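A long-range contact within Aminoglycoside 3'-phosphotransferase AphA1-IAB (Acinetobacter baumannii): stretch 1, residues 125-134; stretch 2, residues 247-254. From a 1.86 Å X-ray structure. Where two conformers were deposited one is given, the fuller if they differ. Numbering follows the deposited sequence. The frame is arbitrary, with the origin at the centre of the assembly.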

# COMPACT_ATOMS: atom_id res chain seq x y z
N LEU A 125 -5.38 8.42 -10.81
CA LEU A 125 -4.36 7.91 -9.88
C LEU A 125 -3.23 8.91 -9.70
O LEU A 125 -2.75 9.11 -8.58
N ALA A 126 -2.81 9.55 -10.79
CA ALA A 126 -1.75 10.57 -10.73
C ALA A 126 -2.18 11.75 -9.87
O ALA A 126 -1.40 12.25 -9.04
N VAL A 127 -3.41 12.20 -10.07
CA VAL A 127 -3.93 13.35 -9.31
C VAL A 127 -3.92 13.04 -7.82
O VAL A 127 -3.53 13.88 -6.98
N PHE A 128 -4.34 11.82 -7.49
CA PHE A 128 -4.43 11.37 -6.11
C PHE A 128 -3.05 11.27 -5.48
O PHE A 128 -2.84 11.66 -4.33
N LEU A 129 -2.10 10.75 -6.24
CA LEU A 129 -0.72 10.62 -5.79
C LEU A 129 -0.08 12.00 -5.62
O LEU A 129 0.66 12.24 -4.66
N ARG A 130 -0.38 12.91 -6.54
CA ARG A 130 0.10 14.29 -6.42
C ARG A 130 -0.40 14.92 -5.12
O ARG A 130 0.36 15.62 -4.44
N ARG A 131 -1.66 14.68 -4.78
CA ARG A 131 -2.22 15.19 -3.52
C ARG A 131 -1.44 14.66 -2.33
O ARG A 131 -1.00 15.44 -1.47
N LEU A 132 -1.28 13.35 -2.28
CA LEU A 132 -0.54 12.72 -1.18
C LEU A 132 0.87 13.28 -1.05
O LEU A 132 1.32 13.62 0.06
N HIS A 133 1.55 13.40 -2.18
CA HIS A 133 2.91 13.91 -2.18
C HIS A 133 3.02 15.41 -1.96
O HIS A 133 4.13 15.93 -1.84
N SER A 134 1.89 16.11 -1.88
CA SER A 134 1.91 17.55 -1.62
C SER A 134 1.77 17.86 -0.13
O SER A 134 1.87 19.02 0.28
N ARG A 247 2.18 7.22 -19.06
CA ARG A 247 1.17 8.22 -18.74
C ARG A 247 1.15 8.59 -17.25
O ARG A 247 0.87 9.74 -16.88
N LEU A 248 1.44 7.60 -16.40
CA LEU A 248 1.50 7.83 -14.96
C LEU A 248 2.53 8.90 -14.63
O LEU A 248 2.22 9.85 -13.93
N PHE A 249 3.75 8.73 -15.13
CA PHE A 249 4.79 9.74 -14.94
C PHE A 249 4.43 11.09 -15.56
O PHE A 249 4.59 12.13 -14.91
N GLN A 250 3.97 11.07 -16.81
CA GLN A 250 3.57 12.29 -17.49
C GLN A 250 2.57 13.13 -16.70
O GLN A 250 2.78 14.32 -16.48
N LYS A 251 1.47 12.50 -16.28
CA LYS A 251 0.39 13.21 -15.58
C LYS A 251 0.83 13.62 -14.18
O LYS A 251 0.40 14.64 -13.67
N TYR A 252 1.69 12.81 -13.58
CA TYR A 252 2.20 13.11 -12.23
C TYR A 252 3.08 14.37 -12.28
O TYR A 252 3.16 15.12 -11.31
N GLY A 253 3.74 14.57 -13.41
CA GLY A 253 4.53 15.77 -13.64
C GLY A 253 6.00 15.51 -13.89
O GLY A 253 6.83 16.43 -13.83
N ILE A 254 6.35 14.25 -14.16
CA ILE A 254 7.73 13.88 -14.43
C ILE A 254 7.93 13.47 -15.89
O ILE A 254 7.37 12.48 -16.34

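What lets the two helices come so close? Their axes approach to 8.7 Å and cross at -51°, and the backbones are nearest where A126 CA lies 4.9 Å from Y252 CA. At that point the first helix presents only a methyl group, directed toward the second. A126 CB rests 3.7 Å from K251 CB and 3.8 Å from Y252 N, so it packs against the backbone as well as the side chains of the second helix. L248 starts out sideways, but its t, p rotamer brings its end nearer, with L248 CD1 4.3 Å from A126 CB. K251, in m, m, t, t, covers the methyl with its CB, while the rest of its chain leads away and leaves the amine free of the first stretch.

Which side chain fills the space beyond the alanine? It is Y252, which has the largest area covered by the opposing stretch. Its CA-to-CB bond points sideways, yet with chi1 at t and chi2 at 85° the ring reaches along the first helix and sits as a knob among A126, L129, R130 and H133. L129, rotamer t, p, points toward it and places its CG 3.9 Å from Y252 CE1. The aliphatic part of R130 also contributes, with R130 CG 3.8 Å from Y252 CD1. The knob therefore has a largely apolar setting along its ring and a polar one at its tip.

How is the tyrosine hydroxyl held? H133 points toward the second stretch with chi1 at m, and its ND1 forms a hydrogen bond of 2.7 Å with Y252 OH, nearly straight at 172°. The hydroxyl lies near the plane of the imidazole, at its edge, where the nitrogen lone pair or N-H is directed. The two rings meet rim to rim, with their planes at 83°, rather than stacking. H133 NE2 and Y252 OH also have hydrogen-bond partners elsewhere in the structure.

What closes the contact at the end of the second helix? R130 leaves its helix sideways, but its m, t, p rotamer, with chi4 at 87°, carries the guanidinium to the carbonyl of Y252. R130 NH1 donates a 2.8 Å hydrogen bond to Y252 O, which lies at the edge of the guanidinium, near its plane. G253 follows with positive phi, a conformation in which a CB would jam against the preceding carbonyl oxygen; it would also fall a tight 3.2 Å from R130 NH1. Without one, the arginine has room to pass.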

# COMPACT_ATOMS: atom_id res chain seq x y z
CB LEU A 125 -3.80 6.59 -10.39
CG LEU A 125 -4.67 5.32 -10.26
CD1 LEU A 125 -4.10 4.17 -11.11
CD2 LEU A 125 -4.84 4.89 -8.79
CB ALA A 126 -1.35 11.04 -12.14
CB VAL A 127 -5.37 13.71 -9.74
CG1 VAL A 127 -5.99 14.70 -8.75
CG2 VAL A 127 -5.40 14.28 -11.16
CB PHE A 128 -5.14 10.01 -6.07
CG PHE A 128 -5.56 9.56 -4.69
CD1 PHE A 128 -4.70 8.81 -3.89
CD2 PHE A 128 -6.82 9.85 -4.20
CE1 PHE A 128 -5.08 8.38 -2.62
CE2 PHE A 128 -7.22 9.42 -2.94
CZ PHE A 128 -6.34 8.67 -2.15
CB LEU A 129 0.08 9.73 -6.75
CG LEU A 129 1.47 9.28 -6.29
CD1 LEU A 129 1.38 8.52 -4.97
CD2 LEU A 129 2.14 8.40 -7.35
CB ARG A 130 -0.31 15.15 -7.63
CG ARG A 130 0.58 14.96 -8.86
CD ARG A 130 -0.05 15.56 -10.11
NE ARG A 130 -0.26 17.00 -9.99
CZ ARG A 130 0.66 17.91 -10.28
NH1 ARG A 130 1.86 17.54 -10.73
NH2 ARG A 130 0.38 19.20 -10.14
CB ARG A 131 -3.69 14.78 -3.34
CG ARG A 131 -4.69 15.58 -4.14
CD ARG A 131 -6.07 14.95 -4.06
NE ARG A 131 -6.60 14.93 -2.69
CZ ARG A 131 -7.70 14.26 -2.33
NH1 ARG A 131 -8.11 14.30 -1.07
NH2 ARG A 131 -8.37 13.55 -3.22
CB LEU A 132 -0.45 11.20 -1.41
CG LEU A 132 0.25 10.43 -0.27
CD1 LEU A 132 -0.59 10.49 0.99
CD2 LEU A 132 0.51 8.98 -0.70
CB HIS A 133 3.64 13.47 -3.46
CG HIS A 133 3.90 12.00 -3.50
ND1 HIS A 133 4.60 11.39 -4.52
CD2 HIS A 133 3.56 11.01 -2.63
CE1 HIS A 133 4.68 10.09 -4.28
NE2 HIS A 133 4.06 9.84 -3.14
CB SER A 134 0.81 18.27 -2.39
OG SER A 134 -0.46 17.97 -1.83
CB ARG A 247 -0.23 7.77 -19.18
CG ARG A 247 -1.33 8.80 -18.90
CD ARG A 247 -2.65 8.37 -19.52
NE ARG A 247 -3.62 9.46 -19.55
CZ ARG A 247 -4.00 10.09 -20.66
NH1 ARG A 247 -3.50 9.72 -21.84
NH2 ARG A 247 -4.88 11.08 -20.59
CB LEU A 248 1.83 6.53 -14.23
CG LEU A 248 2.14 6.77 -12.75
CD1 LEU A 248 0.92 7.34 -12.03
CD2 LEU A 248 2.65 5.46 -12.09
CB PHE A 249 6.13 9.25 -15.49
CG PHE A 249 6.86 8.35 -14.55
CD1 PHE A 249 7.48 8.86 -13.42
CD2 PHE A 249 6.94 6.99 -14.79
CE1 PHE A 249 8.16 8.03 -12.55
CE2 PHE A 249 7.62 6.16 -13.92
CZ PHE A 249 8.22 6.68 -12.80
CB GLN A 250 3.01 11.99 -18.88
CG GLN A 250 2.36 13.19 -19.56
CD GLN A 250 3.36 14.24 -19.97
OE1 GLN A 250 3.02 15.42 -20.08
NE2 GLN A 250 4.60 13.83 -20.20
CB LYS A 251 -0.88 12.34 -15.53
CG LYS A 251 -1.50 12.16 -16.94
CD LYS A 251 -1.95 13.48 -17.48
CE LYS A 251 -2.55 13.34 -18.87
NZ LYS A 251 -3.30 14.57 -19.23
CB TYR A 252 3.00 11.92 -11.70
CG TYR A 252 3.64 12.16 -10.35
CD1 TYR A 252 2.94 11.95 -9.17
CD2 TYR A 252 4.96 12.59 -10.27
CE1 TYR A 252 3.54 12.16 -7.94
CE2 TYR A 252 5.56 12.80 -9.05
CZ TYR A 252 4.85 12.58 -7.89
OH TYR A 252 5.46 12.80 -6.68
CB ILE A 254 8.18 12.71 -13.54
CG1 ILE A 254 8.30 13.16 -12.09
CG2 ILE A 254 9.51 12.16 -14.02
CD1 ILE A 254 8.57 12.03 -11.10